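Local coordinates for protein putative succinylglutamate desuccinylase / aspartoacylase (Shewanella amazonensis, PDB 3FMC) that is probably a zinc-dependent hydrolase of the succinylglutamate desuccinylase / aspartoacylase family, probably acting on ester bonds, at residues 46-51 / 247-252; 169-174 / 239-244; 50-55 / 255-260; 39-44 / 72-77. One frame throughout, in Å; residues are numbered along the deposited sequence. Where two conformers were deposited one is given.

Overall arrangement
Contact 2 lies deepest, its centre about 4 Å from the centre of the chain, and joins two parallel strands by backbone hydrogen bonds. Contact 4 is also fully buried. It involves strand 36-40, which pairs with strand 167-174, and then passes into loops gripped by an asparagine. Contacts 1 and 3 both join helix 48-60 to helix 251-267, their centres about 15 Å from the centre of the chain. Contact 1 works through a side-chain amide at the helix starts and is partly buried; contact 3 is packing without hydrogen bonds. Contacts 1, 3 and 4 reach a second subunit. His-43, Glu-46 and His-172 of contacts 4, 1 and 2 converge on a possible, unconfirmed metal site.

Contact 1 of 4, residues 46-51 / 247-252; sequences EVQGNA and ERIDLD
The amide of Gln-48 lies over one face of the Arg-248 guanidinium, with the two planes turned 50° apart. Gln-48 OE1 sits 4.3 Å above the guanidinium plane, offset toward its rim. Gln-48 NE2 and Arg-248 NH2 are 3.3 Å apart but, both being donors, make no bond. This is where the start of helix 48-60 meets the N-cap of helix 251-267 in the catalytic domain. The same amide grips the backbone of Asp-250 twice. Asp-250 N donates to Gln-48 OE1 at 2.9 Å, and Gln-48 NE2 donates to Asp-250 O at 3.0 Å. Asp-250 O lies close to the amide plane, and the two bonds fix the rotation of that plane. Gln-48 CG is anti to the backbone N (chi1 176°), and a bend at chi2 places CD near both backbone atoms. In the conformer described, Arg-248 NH1 bonds the carbonyls of Leu-243 and Ser-245, and NH2 makes a salt bridge to Asp-253. Asp-250 OD1 caps Asp-253 N.

Apolar contacts lie beside this polar pair. Val-47 and Ile-249 cross at about a right angle, with CG2 of Val-47 3.7 Å from CD1 of Ile-249. Ala-51 CB meets Leu-251 CD2 at 4.0 Å. A second subunit packs against Val-47, Ile-249 and Leu-251. One water joins the backbones, accepting from Gln-48 N and donating to Arg-248 O at 2.7 Å.

Contact 2 of 4, residues 169-174 / 239-244; sequences LDLHTG and LTLELG
Leu-169 and Leu-171 lie beside Leu-239 and Leu-241 on the tightly packed face of two neighbouring parallel beta strands near the centre of the chain, in the catalytic domain. Leu-169 CD2 touches Leu-239 CD1 at 3.7 Å, and the two side chains point the same way. Leu-171 and Leu-241 repeat this arrangement. Helices 48-60 and 251-267 cover this face. The backbones are joined by five hydrogen bonds, including His-172 N to Leu-241 O at 2.7 Å. The last, Gly-174 N to Gly-244 O, lies where the chain turns a corner.

The other face carries Asp-170, His-172, Thr-240 and Glu-242, and it holds water. One water donates to both Asp-170 OD2 and Thr-240 OG1; Asp-211 also bonds Thr-240 OG1. Thr-240 CG2 approaches the imidazole obliquely, 3.5 Å from His-172 CD2. The Glu-242 carboxylate lies alongside His-172, their planes 26° apart. A sulfate, probably from the crystallisation liquor, lies about 5 Å from the Glu-242 side chain. With His-43 and Glu-46, His-172 forms a possible metal site, unconfirmed but consistent with a zinc enzyme. His-172 NE2 donates to Asp-170 OD2 at 2.7 Å. The acceptor OD2 lies in the ring plane, but NE2 meets it from above the carboxylate plane.

Contact 3 of 4, residues 50-55 / 255-260; sequences NAVIYQ and LEDAEG
Val-52 CG2 rests against the carboxylate of Asp-257, 3.4 Å from OD2. The two side chains cross at about a right angle, and Val-52 CG1 reaches Asp-257 CB at 4.0 Å. One turn further, Gln-55 lies across Leu-255. Its CG is 3.8 Å from Leu-255 N, and its NE2 is 4.0 Å from Leu-255 CB. The bend at chi2 (-73°) places Gln-55 CD 4.2 Å from the same Leu-255 CB. Between these pairs the methyl of Ala-258 meets Gln-55 CB at 4.0 Å and nears Val-52 O. It sits where the short helix segments pass 8.2 Å apart, with a signed crossing angle of -61°. No hydrogen bond joins the two segments.

The polar ends of Gln-55 and Asp-257 have partners outside the two segments. Gln-55 NE2 donates to Leu-251 O, one turn before Leu-255, and Asp-257 OD1 pairs with Lys-179 in a salt bridge while OD2 lies against Val-52 CG2.

Further out, Leu-56 and Leu-59 meet Ala-258, and Ala-254 and Ile-261 meet Val-52. The contact thus joins helix 48-60 to helix 251-267, and Val-52 and Asp-257 both touch Leu-243 of strand 237-243.

Contact 4 of 4, residues 39-44 / 72-77; sequences QANVHG and VPLANP
Gln-39 and Val-72 form a parallel beta bridge where strands 36-40 and 69-72 of the catalytic domain's sheet end and pass into loops. Ala-40 joins the two segments by its backbone. Its N donates to Val-72 O at 3.0 Å, and its O accepts from Ala-75 N at 3.0 Å. The second bond carries the pairing past the end of the strands, skipping Leu-74. Ala-75 CB turns in toward segment 39-44, 3.2 Å from Ala-40 O and 3.8 Å from Val-42 CG2.

Asn-41 ties its own loop together. Its ND2 donates to both His-43 O and Gly-44 O, so one NH2 group serves two carbonyls. Its OD1 accepts from Asn-50 ND2, and Asn-50 OD1 takes Leu-74 N, so Asn-50 of helix 48-60 bridges both segments. Asn-41 also lies alongside Leu-74, pointing the same way, with OD1 3.9 Å from Leu-74 CD2. The Gln-39 side chain lies on one face of the sheet, where NE2 bonds Asp-170 OD1 and Tyr-104 OH, and OE1 bonds Tyr-37 OH.

Asn-76 is the N-cap of helix 77-80, and its OD1 bonds Gly-79 N weakly. Its CG, anti to the backbone N (chi1 -179°), is thereby placed 3.5 Å from Val-42 O. The other end of the amide, ND2, donates to Val-42 O at 2.8 Å, nearly straight at 170° and in the amide plane.

Contact 1 of 4, residues 46-51 / 247-252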
loop_
_atom_site.group_PDB
_atom_site.type_symbol
_atom_site.label_atom_id
_atom_site.label_comp_id
_atom_site.label_asym_id
_atom_site.label_seq_id
_atom_site.Cartn_x
_atom_site.Cartn_y
_atom_site.Cartn_z
ATOM N N GLU C 46 -5.195 -15.249 -4.944
ATOM C CA GLU C 46 -5.509 -16.698 -4.912
ATOM C C GLU C 46 -5.823 -17.205 -6.300
ATOM O O GLU C 46 -6.896 -17.711 -6.556
ATOM C CB GLU C 46 -6.629 -16.933 -3.876
ATOM C CG GLU C 46 -6.208 -16.458 -2.448
ATOM C CD GLU C 46 -7.222 -16.688 -1.392
ATOM O OE1 GLU C 46 -8.286 -17.327 -1.687
ATOM O OE2 GLU C 46 -6.956 -16.264 -0.210
ATOM N N VAL C 47 -4.825 -17.087 -7.170
ATOM C CA VAL C 47 -5.002 -17.291 -8.598
ATOM C C VAL C 47 -5.073 -18.747 -9.045
ATOM O O VAL C 47 -5.540 -19.011 -10.122
ATOM C CB VAL C 47 -3.948 -16.484 -9.422
ATOM C CG1 VAL C 47 -4.156 -14.935 -9.207
ATOM C CG2 VAL C 47 -2.494 -16.896 -9.115
ATOM N N GLN C 48 -4.637 -19.700 -8.215
ATOM C CA GLN C 48 -4.653 -21.097 -8.656
ATOM C C GLN C 48 -6.052 -21.598 -9.020
ATOM O O GLN C 48 -6.211 -22.497 -9.860
ATOM C CB GLN C 48 -3.985 -21.970 -7.583
ATOM C CG GLN C 48 -4.027 -23.509 -7.882
ATOM C CD GLN C 48 -3.068 -23.957 -8.920
ATOM O OE1 GLN C 48 -2.614 -23.192 -9.777
ATOM N NE2 GLN C 48 -2.768 -25.243 -8.890
ATOM N N GLY C 49 -7.089 -21.041 -8.396
ATOM C CA GLY C 49 -8.456 -21.408 -8.711
ATOM C C GLY C 49 -8.834 -21.211 -10.176
ATOM O O GLY C 49 -9.687 -21.933 -10.691
ATOM N N ASN C 50 -8.196 -20.261 -10.850
ATOM C CA ASN C 50 -8.397 -20.072 -12.292
ATOM C C ASN C 50 -7.852 -21.288 -13.063
ATOM O O ASN C 50 -8.468 -21.757 -14.058
ATOM C CB ASN C 50 -7.703 -18.795 -12.785
ATOM C CG ASN C 50 -8.283 -17.546 -12.122
ATOM O OD1 ASN C 50 -9.480 -17.370 -12.131
ATOM N ND2 ASN C 50 -7.444 -16.747 -11.473
ATOM N N ALA C 51 -6.695 -21.770 -12.623
ATOM C CA ALA C 51 -6.045 -22.937 -13.250
ATOM C C ALA C 51 -6.920 -24.157 -13.012
ATOM O O ALA C 51 -7.029 -25.045 -13.903
ATOM C CB ALA C 51 -4.593 -23.166 -12.656
ATOM N N GLU C 247 -0.527 -16.777 -4.986
ATOM C CA GLU C 247 0.459 -16.193 -5.894
ATOM C C GLU C 247 1.221 -17.221 -6.731
ATOM O O GLU C 247 2.442 -17.105 -6.953
ATOM C CB GLU C 247 1.475 -15.366 -5.080
ATOM C CG GLU C 247 0.903 -14.123 -4.468
ATOM C CD GLU C 247 0.538 -13.099 -5.539
ATOM O OE1 GLU C 247 0.798 -13.338 -6.760
ATOM O OE2 GLU C 247 0.042 -12.078 -5.174
ATOM N N ARG C 248 0.465 -18.193 -7.225
ATOM C CA ARG C 248 1.043 -19.275 -7.970
ATOM C C ARG C 248 0.027 -19.918 -8.887
ATOM O O ARG C 248 -1.162 -19.992 -8.559
ATOM C CB ARG C 248 1.521 -20.329 -6.990
ATOM C CG ARG C 248 0.445 -20.812 -6.106
ATOM C CD ARG C 248 0.869 -21.974 -5.249
ATOM N NE ARG C 248 0.641 -23.270 -5.861
ATOM C CZ ARG C 248 -0.505 -23.955 -5.851
ATOM N NH1 ARG C 248 -1.625 -23.486 -5.284
ATOM N NH2 ARG C 248 -0.509 -25.153 -6.433
ATOM N N ILE C 249 0.527 -20.376 -10.034
ATOM C CA ILE C 249 -0.251 -21.143 -11.016
ATOM C C ILE C 249 0.576 -22.417 -11.212
ATOM O O ILE C 249 1.777 -22.332 -11.437
ATOM C CB ILE C 249 -0.356 -20.437 -12.359
ATOM C CG1 ILE C 249 -1.223 -19.163 -12.214
ATOM C CG2 ILE C 249 -0.935 -21.379 -13.468
ATOM C CD1 ILE C 249 -2.708 -19.393 -11.806
ATOM N N ASP C 250 -0.056 -23.562 -11.007
ATOM C CA ASP C 250 0.587 -24.873 -11.223
ATOM C C ASP C 250 -0.464 -25.730 -11.929
ATOM O O ASP C 250 -1.373 -26.271 -11.332
ATOM C CB ASP C 250 1.073 -25.477 -9.920
ATOM C CG ASP C 250 1.718 -26.831 -10.096
ATOM O OD1 ASP C 250 1.425 -27.527 -11.066
ATOM O OD2 ASP C 250 2.522 -27.198 -9.236
ATOM N N LEU C 251 -0.350 -25.801 -13.242
ATOM C CA LEU C 251 -1.359 -26.502 -14.063
ATOM C C LEU C 251 -1.464 -27.995 -13.752
ATOM O O LEU C 251 -2.570 -28.530 -13.631
ATOM C CB LEU C 251 -1.132 -26.233 -15.551
ATOM C CG LEU C 251 -1.507 -24.809 -15.979
ATOM C CD1 LEU C 251 -0.924 -24.505 -17.375
ATOM C CD2 LEU C 251 -2.984 -24.688 -15.949
ATOM N N ASP C 252 -0.344 -28.651 -13.506
ATOM C CA ASP C 252 -0.415 -30.072 -13.144
ATOM C C ASP C 252 -1.129 -30.274 -11.829
ATOM O O ASP C 252 -1.952 -31.193 -11.671
ATOM C CB ASP C 252 0.983 -30.679 -13.000
ATOM C CG ASP C 252 1.661 -30.908 -14.323
ATOM O OD1 ASP C 252 0.980 -30.902 -15.362
ATOM O OD2 ASP C 252 2.887 -31.100 -14.298
HETATM O O HOH W 1 -2.403 -19.342 -6.248
#

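Contact 2 of 4, residues 169-174 / 239-244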
loop_
_atom_site.group_PDB
_atom_site.type_symbol
_atom_site.label_atom_id
_atom_site.label_comp_id
_atom_site.label_asym_id
_atom_site.label_seq_id
_atom_site.Cartn_x
_atom_site.Cartn_y
_atom_site.Cartn_z
ATOM N N LEU C 169 -19.408 -24.305 -5.293
ATOM C CA LEU C 169 -17.996 -24.566 -4.965
ATOM C C LEU C 169 -17.208 -23.258 -5.105
ATOM O O LEU C 169 -17.110 -22.706 -6.191
ATOM C CB LEU C 169 -17.376 -25.631 -5.883
ATOM C CG LEU C 169 -18.097 -26.973 -5.996
ATOM C CD1 LEU C 169 -17.334 -27.862 -7.031
ATOM C CD2 LEU C 169 -18.261 -27.604 -4.627
ATOM N N ASP C 170 -16.670 -22.773 -3.994
ATOM C CA ASP C 170 -15.885 -21.504 -3.954
ATOM C C ASP C 170 -14.417 -21.913 -3.873
ATOM O O ASP C 170 -13.996 -22.540 -2.914
ATOM C CB ASP C 170 -16.323 -20.671 -2.748
ATOM C CG ASP C 170 -15.866 -19.198 -2.829
ATOM O OD1 ASP C 170 -15.326 -18.805 -3.876
ATOM O OD2 ASP C 170 -16.036 -18.458 -1.820
ATOM N N LEU C 171 -13.668 -21.582 -4.902
ATOM C CA LEU C 171 -12.271 -21.956 -4.978
ATOM C C LEU C 171 -11.354 -20.838 -4.470
ATOM O O LEU C 171 -11.277 -19.723 -5.061
ATOM C CB LEU C 171 -11.873 -22.345 -6.391
ATOM C CG LEU C 171 -12.781 -23.361 -7.100
ATOM C CD1 LEU C 171 -12.186 -23.651 -8.464
ATOM C CD2 LEU C 171 -12.953 -24.634 -6.289
ATOM N N HIS C 172 -10.618 -21.197 -3.419
ATOM C CA HIS C 172 -9.667 -20.327 -2.750
ATOM C C HIS C 172 -8.284 -20.988 -2.669
ATOM O O HIS C 172 -8.071 -22.106 -3.126
ATOM C CB HIS C 172 -10.185 -20.009 -1.335
ATOM C CG HIS C 172 -11.380 -19.079 -1.292
ATOM N ND1 HIS C 172 -11.290 -17.754 -0.892
ATOM C CD2 HIS C 172 -12.684 -19.292 -1.591
ATOM C CE1 HIS C 172 -12.489 -17.196 -0.949
ATOM N NE2 HIS C 172 -13.353 -18.105 -1.373
ATOM N N THR C 173 -7.354 -20.248 -2.094
ATOM C CA THR C 173 -6.057 -20.767 -1.675
ATOM C C THR C 173 -5.746 -20.141 -0.314
ATOM O O THR C 173 -6.340 -19.133 0.074
ATOM C CB THR C 173 -4.877 -20.463 -2.624
ATOM O OG1 THR C 173 -4.374 -19.129 -2.436
ATOM C CG2 THR C 173 -5.207 -20.700 -4.119
ATOM N N GLY C 174 -4.801 -20.762 0.389
ATOM C CA GLY C 174 -4.223 -20.195 1.591
ATOM C C GLY C 174 -2.993 -19.399 1.176
ATOM O O GLY C 174 -2.777 -19.159 -0.007
ATOM N N LEU C 239 -19.419 -25.659 -0.526
ATOM C CA LEU C 239 -18.098 -26.069 -0.029
ATOM C C LEU C 239 -17.053 -25.061 -0.493
ATOM O O LEU C 239 -17.172 -24.496 -1.590
ATOM C CB LEU C 239 -17.781 -27.430 -0.646
ATOM C CG LEU C 239 -18.863 -28.475 -0.303
ATOM C CD1 LEU C 239 -19.167 -29.295 -1.491
ATOM C CD2 LEU C 239 -18.415 -29.290 0.882
ATOM N N THR C 240 -16.002 -24.872 0.318
ATOM C CA THR C 240 -14.920 -23.957 -0.036
ATOM C C THR C 240 -13.646 -24.760 -0.081
ATOM O O THR C 240 -13.259 -25.354 0.900
ATOM C CB THR C 240 -14.844 -22.785 0.981
ATOM O OG1 THR C 240 -16.125 -22.136 1.043
ATOM C CG2 THR C 240 -13.759 -21.790 0.628
ATOM N N LEU C 241 -13.021 -24.780 -1.239
ATOM C CA LEU C 241 -11.804 -25.506 -1.456
ATOM C C LEU C 241 -10.629 -24.538 -1.405
ATOM O O LEU C 241 -10.614 -23.569 -2.133
ATOM C CB LEU C 241 -11.870 -26.227 -2.812
ATOM C CG LEU C 241 -12.866 -27.430 -3.002
ATOM C CD1 LEU C 241 -14.312 -27.142 -2.857
ATOM C CD2 LEU C 241 -12.509 -28.125 -4.375
ATOM N N GLU C 242 -9.666 -24.808 -0.507
ATOM C CA GLU C 242 -8.470 -23.977 -0.295
ATOM C C GLU C 242 -7.341 -24.785 -0.897
ATOM O O GLU C 242 -6.742 -25.664 -0.246
ATOM C CB GLU C 242 -8.245 -23.738 1.209
ATOM C CG GLU C 242 -9.412 -23.133 1.996
ATOM C CD GLU C 242 -9.517 -21.599 1.876
ATOM O OE1 GLU C 242 -8.482 -20.938 1.717
ATOM O OE2 GLU C 242 -10.648 -21.092 1.967
ATOM N N LEU C 243 -7.064 -24.505 -2.159
ATOM C CA LEU C 243 -6.151 -25.302 -2.984
ATOM C C LEU C 243 -4.683 -24.918 -3.017
ATOM O O LEU C 243 -4.129 -24.564 -4.045
ATOM C CB LEU C 243 -6.755 -25.374 -4.395
ATOM C CG LEU C 243 -8.166 -26.046 -4.399
ATOM C CD1 LEU C 243 -8.781 -26.067 -5.764
ATOM C CD2 LEU C 243 -8.117 -27.513 -3.818
ATOM N N GLY C 244 -4.022 -25.059 -1.886
ATOM C CA GLY C 244 -2.587 -24.790 -1.829
ATOM C C GLY C 244 -2.283 -23.335 -1.574
ATOM O O GLY C 244 -3.060 -22.627 -0.924
HETATM O O HOH W 2 -16.617 -19.496 0.653
HETATM O O HOH W 3 -9.127 -17.771 1.673
#

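Contact 3 of 4, residues 50-55 / 255-260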
loop_
_atom_site.group_PDB
_atom_site.type_symbol
_atom_site.label_atom_id
_atom_site.label_comp_id
_atom_site.label_asym_id
_atom_site.label_seq_id
_atom_site.Cartn_x
_atom_site.Cartn_y
_atom_site.Cartn_z
ATOM N N ASN C 50 -8.196 -20.261 -10.850
ATOM C CA ASN C 50 -8.397 -20.072 -12.292
ATOM C C ASN C 50 -7.852 -21.288 -13.063
ATOM O O ASN C 50 -8.468 -21.757 -14.058
ATOM C CB ASN C 50 -7.703 -18.795 -12.785
ATOM C CG ASN C 50 -8.283 -17.546 -12.122
ATOM O OD1 ASN C 50 -9.480 -17.370 -12.131
ATOM N ND2 ASN C 50 -7.444 -16.747 -11.473
ATOM N N ALA C 51 -6.695 -21.770 -12.623
ATOM C CA ALA C 51 -6.045 -22.937 -13.250
ATOM C C ALA C 51 -6.920 -24.157 -13.012
ATOM O O ALA C 51 -7.029 -25.045 -13.903
ATOM C CB ALA C 51 -4.593 -23.166 -12.656
ATOM N N VAL C 52 -7.550 -24.211 -11.841
ATOM C CA VAL C 52 -8.474 -25.338 -11.536
ATOM C C VAL C 52 -9.719 -25.297 -12.447
ATOM O O VAL C 52 -10.165 -26.329 -13.002
ATOM C CB VAL C 52 -8.811 -25.442 -10.025
ATOM C CG1 VAL C 52 -9.858 -26.539 -9.785
ATOM C CG2 VAL C 52 -7.539 -25.702 -9.176
ATOM N N ILE C 53 -10.295 -24.105 -12.618
ATOM C CA ILE C 53 -11.447 -23.927 -13.493
ATOM C C ILE C 53 -11.054 -24.274 -14.936
ATOM O O ILE C 53 -11.789 -24.995 -15.658
ATOM C CB ILE C 53 -12.068 -22.512 -13.349
ATOM C CG1 ILE C 53 -12.817 -22.410 -11.999
ATOM C CG2 ILE C 53 -13.000 -22.170 -14.502
ATOM C CD1 ILE C 53 -13.513 -21.040 -11.724
ATOM N N TYR C 54 -9.884 -23.820 -15.343
ATOM C CA TYR C 54 -9.383 -24.114 -16.675
ATOM C C TYR C 54 -9.339 -25.648 -16.901
ATOM O O TYR C 54 -9.883 -26.164 -17.866
ATOM C CB TYR C 54 -7.982 -23.536 -16.827
ATOM C CG TYR C 54 -7.302 -23.938 -18.111
ATOM C CD1 TYR C 54 -7.674 -23.346 -19.327
ATOM C CD2 TYR C 54 -6.303 -24.904 -18.122
ATOM C CE1 TYR C 54 -7.085 -23.711 -20.496
ATOM C CE2 TYR C 54 -5.710 -25.273 -19.298
ATOM C CZ TYR C 54 -6.110 -24.678 -20.487
ATOM O OH TYR C 54 -5.494 -25.018 -21.657
ATOM N N GLN C 55 -8.645 -26.353 -16.023
ATOM C CA GLN C 55 -8.496 -27.801 -16.178
ATOM C C GLN C 55 -9.842 -28.504 -16.102
ATOM O O GLN C 55 -10.066 -29.463 -16.856
ATOM C CB GLN C 55 -7.535 -28.385 -15.149
ATOM C CG GLN C 55 -6.073 -27.914 -15.262
ATOM C CD GLN C 55 -5.343 -28.490 -16.422
ATOM O OE1 GLN C 55 -5.941 -28.778 -17.437
ATOM N NE2 GLN C 55 -4.049 -28.589 -16.316
ATOM N N LEU C 255 -4.844 -29.844 -12.223
ATOM C CA LEU C 255 -5.477 -31.029 -12.829
ATOM C C LEU C 255 -5.925 -32.010 -11.737
ATOM O O LEU C 255 -7.043 -32.539 -11.777
ATOM C CB LEU C 255 -4.534 -31.688 -13.830
ATOM C CG LEU C 255 -5.154 -32.827 -14.665
ATOM C CD1 LEU C 255 -6.505 -32.434 -15.407
ATOM C CD2 LEU C 255 -4.045 -33.333 -15.588
ATOM N N GLU C 256 -5.057 -32.269 -10.769
ATOM C CA GLU C 256 -5.413 -33.131 -9.633
ATOM C C GLU C 256 -6.649 -32.613 -8.912
ATOM O O GLU C 256 -7.578 -33.359 -8.603
ATOM C CB GLU C 256 -4.230 -33.247 -8.647
ATOM C CG GLU C 256 -4.654 -33.685 -7.237
ATOM C CD GLU C 256 -3.488 -33.924 -6.300
ATOM O OE1 GLU C 256 -2.676 -34.817 -6.608
ATOM O OE2 GLU C 256 -3.415 -33.249 -5.239
ATOM N N ASP C 257 -6.679 -31.309 -8.654
ATOM C CA ASP C 257 -7.829 -30.722 -7.976
ATOM C C ASP C 257 -9.112 -30.920 -8.817
ATOM O O ASP C 257 -10.179 -31.272 -8.305
ATOM C CB ASP C 257 -7.612 -29.217 -7.779
ATOM C CG ASP C 257 -6.390 -28.905 -6.957
ATOM O OD1 ASP C 257 -6.001 -29.728 -6.076
ATOM O OD2 ASP C 257 -5.797 -27.834 -7.190
ATOM N N ALA C 258 -9.001 -30.655 -10.112
ATOM C CA ALA C 258 -10.157 -30.799 -11.024
ATOM C C ALA C 258 -10.664 -32.256 -11.038
ATOM O O ALA C 258 -11.880 -32.509 -11.063
ATOM C CB ALA C 258 -9.747 -30.354 -12.425
ATOM N N GLU C 259 -9.736 -33.210 -10.941
ATOM C CA GLU C 259 -10.111 -34.643 -10.944
ATOM C C GLU C 259 -10.905 -35.001 -9.691
ATOM O O GLU C 259 -11.883 -35.766 -9.726
ATOM C CB GLU C 259 -8.866 -35.504 -11.160
ATOM C CG GLU C 259 -8.347 -35.443 -12.597
ATOM C CD GLU C 259 -6.948 -36.077 -12.758
ATOM O OE1 GLU C 259 -6.305 -36.432 -11.743
ATOM O OE2 GLU C 259 -6.472 -36.187 -13.902
ATOM N N GLY C 260 -10.548 -34.397 -8.566
ATOM C CA GLY C 260 -11.323 -34.570 -7.341
ATOM C C GLY C 260 -12.717 -33.983 -7.432
ATOM O O GLY C 260 -13.678 -34.578 -6.998
#

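Contact 4 of 4, residues 39-44 / 72-77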
loop_
_atom_site.group_PDB
_atom_site.type_symbol
_atom_site.label_atom_id
_atom_site.label_comp_id
_atom_site.label_asym_id
_atom_site.label_seq_id
_atom_site.Cartn_x
_atom_site.Cartn_y
_atom_site.Cartn_z
ATOM N N GLN C 39 -16.847 -20.762 -8.586
ATOM C CA GLN C 39 -16.135 -19.482 -8.751
ATOM C C GLN C 39 -14.727 -19.568 -8.182
ATOM O O GLN C 39 -14.436 -20.402 -7.345
ATOM C CB GLN C 39 -16.891 -18.295 -8.139
ATOM C CG GLN C 39 -17.045 -18.336 -6.629
ATOM C CD GLN C 39 -17.805 -17.190 -6.072
ATOM O OE1 GLN C 39 -18.652 -16.613 -6.737
ATOM N NE2 GLN C 39 -17.488 -16.827 -4.836
ATOM N N ALA C 40 -13.866 -18.661 -8.644
ATOM C CA ALA C 40 -12.476 -18.601 -8.222
ATOM C C ALA C 40 -12.021 -17.151 -8.159
ATOM O O ALA C 40 -12.509 -16.306 -8.934
ATOM C CB ALA C 40 -11.558 -19.318 -9.237
ATOM N N ASN C 41 -11.024 -16.934 -7.312
ATOM C CA ASN C 41 -10.173 -15.699 -7.312
ATOM C C ASN C 41 -10.935 -14.466 -6.806
ATOM O O ASN C 41 -10.718 -13.320 -7.277
ATOM C CB ASN C 41 -9.589 -15.509 -8.747
ATOM C CG ASN C 41 -8.257 -14.726 -8.831
ATOM O OD1 ASN C 41 -7.808 -14.425 -9.954
ATOM N ND2 ASN C 41 -7.606 -14.443 -7.701
ATOM N N VAL C 42 -11.867 -14.704 -5.876
ATOM C CA VAL C 42 -12.540 -13.609 -5.180
ATOM C C VAL C 42 -11.459 -12.861 -4.383
ATOM O O VAL C 42 -11.476 -11.612 -4.286
ATOM C CB VAL C 42 -13.750 -14.102 -4.322
ATOM C CG1 VAL C 42 -14.245 -13.002 -3.331
ATOM C CG2 VAL C 42 -14.958 -14.477 -5.236
ATOM N N HIS C 43 -10.521 -13.616 -3.795
ATOM C CA HIS C 43 -9.304 -13.029 -3.190
ATOM C C HIS C 43 -8.247 -12.963 -4.295
ATOM O O HIS C 43 -7.831 -14.003 -4.869
ATOM C CB HIS C 43 -8.795 -13.807 -1.997
ATOM C CG HIS C 43 -9.645 -13.696 -0.785
ATOM N ND1 HIS C 43 -9.989 -14.790 -0.038
ATOM C CD2 HIS C 43 -10.233 -12.629 -0.186
ATOM C CE1 HIS C 43 -10.712 -14.407 1.002
ATOM N NE2 HIS C 43 -10.900 -13.101 0.922
ATOM N N GLY C 44 -7.866 -11.736 -4.657
ATOM C CA GLY C 44 -6.992 -11.471 -5.828
ATOM C C GLY C 44 -5.695 -12.274 -5.976
ATOM O O GLY C 44 -5.268 -12.591 -7.079
ATOM N N VAL C 72 -17.111 -19.346 -12.922
ATOM C CA VAL C 72 -16.758 -17.919 -12.856
ATOM C C VAL C 72 -15.306 -17.760 -12.365
ATOM O O VAL C 72 -15.064 -17.597 -11.182
ATOM C CB VAL C 72 -17.758 -17.119 -11.977
ATOM C CG1 VAL C 72 -17.481 -15.564 -12.054
ATOM C CG2 VAL C 72 -19.223 -17.405 -12.365
ATOM N N PRO C 73 -14.344 -17.858 -13.281
ATOM C CA PRO C 73 -12.940 -17.583 -12.942
ATOM C C PRO C 73 -12.810 -16.045 -12.868
ATOM O O PRO C 73 -13.713 -15.309 -13.305
ATOM C CB PRO C 73 -12.164 -18.133 -14.130
ATOM C CG PRO C 73 -13.139 -17.960 -15.291
ATOM C CD PRO C 73 -14.523 -18.177 -14.716
ATOM N N LEU C 74 -11.721 -15.561 -12.284
ATOM C CA LEU C 74 -11.444 -14.129 -12.277
ATOM C C LEU C 74 -12.606 -13.349 -11.712
ATOM O O LEU C 74 -13.033 -12.306 -12.256
ATOM C CB LEU C 74 -11.068 -13.679 -13.710
ATOM C CG LEU C 74 -9.912 -14.389 -14.407
ATOM C CD1 LEU C 74 -9.897 -14.149 -15.921
ATOM C CD2 LEU C 74 -8.530 -14.091 -13.771
ATOM N N ALA C 75 -13.097 -13.845 -10.586
ATOM C CA ALA C 75 -14.366 -13.334 -10.040
ATOM C C ALA C 75 -14.301 -11.939 -9.373
ATOM O O ALA C 75 -15.336 -11.393 -9.032
ATOM C CB ALA C 75 -15.038 -14.354 -9.080
ATOM N N ASN C 76 -13.108 -11.377 -9.239
ATOM C CA ASN C 76 -12.938 -10.060 -8.609
ATOM C C ASN C 76 -11.826 -9.274 -9.285
ATOM O O ASN C 76 -10.729 -9.140 -8.744
ATOM C CB ASN C 76 -12.663 -10.259 -7.127
ATOM C CG ASN C 76 -12.498 -8.936 -6.368
ATOM O OD1 ASN C 76 -12.836 -7.867 -6.886
ATOM N ND2 ASN C 76 -12.014 -9.016 -5.141
ATOM N N PRO C 77 -12.112 -8.700 -10.472
ATOM C CA PRO C 77 -11.025 -8.012 -11.163
ATOM C C PRO C 77 -10.380 -6.846 -10.370
ATOM O O PRO C 77 -9.171 -6.627 -10.474
ATOM C CB PRO C 77 -11.673 -7.561 -12.499
ATOM C CG PRO C 77 -13.140 -7.557 -12.214
ATOM C CD PRO C 77 -13.374 -8.679 -11.259
#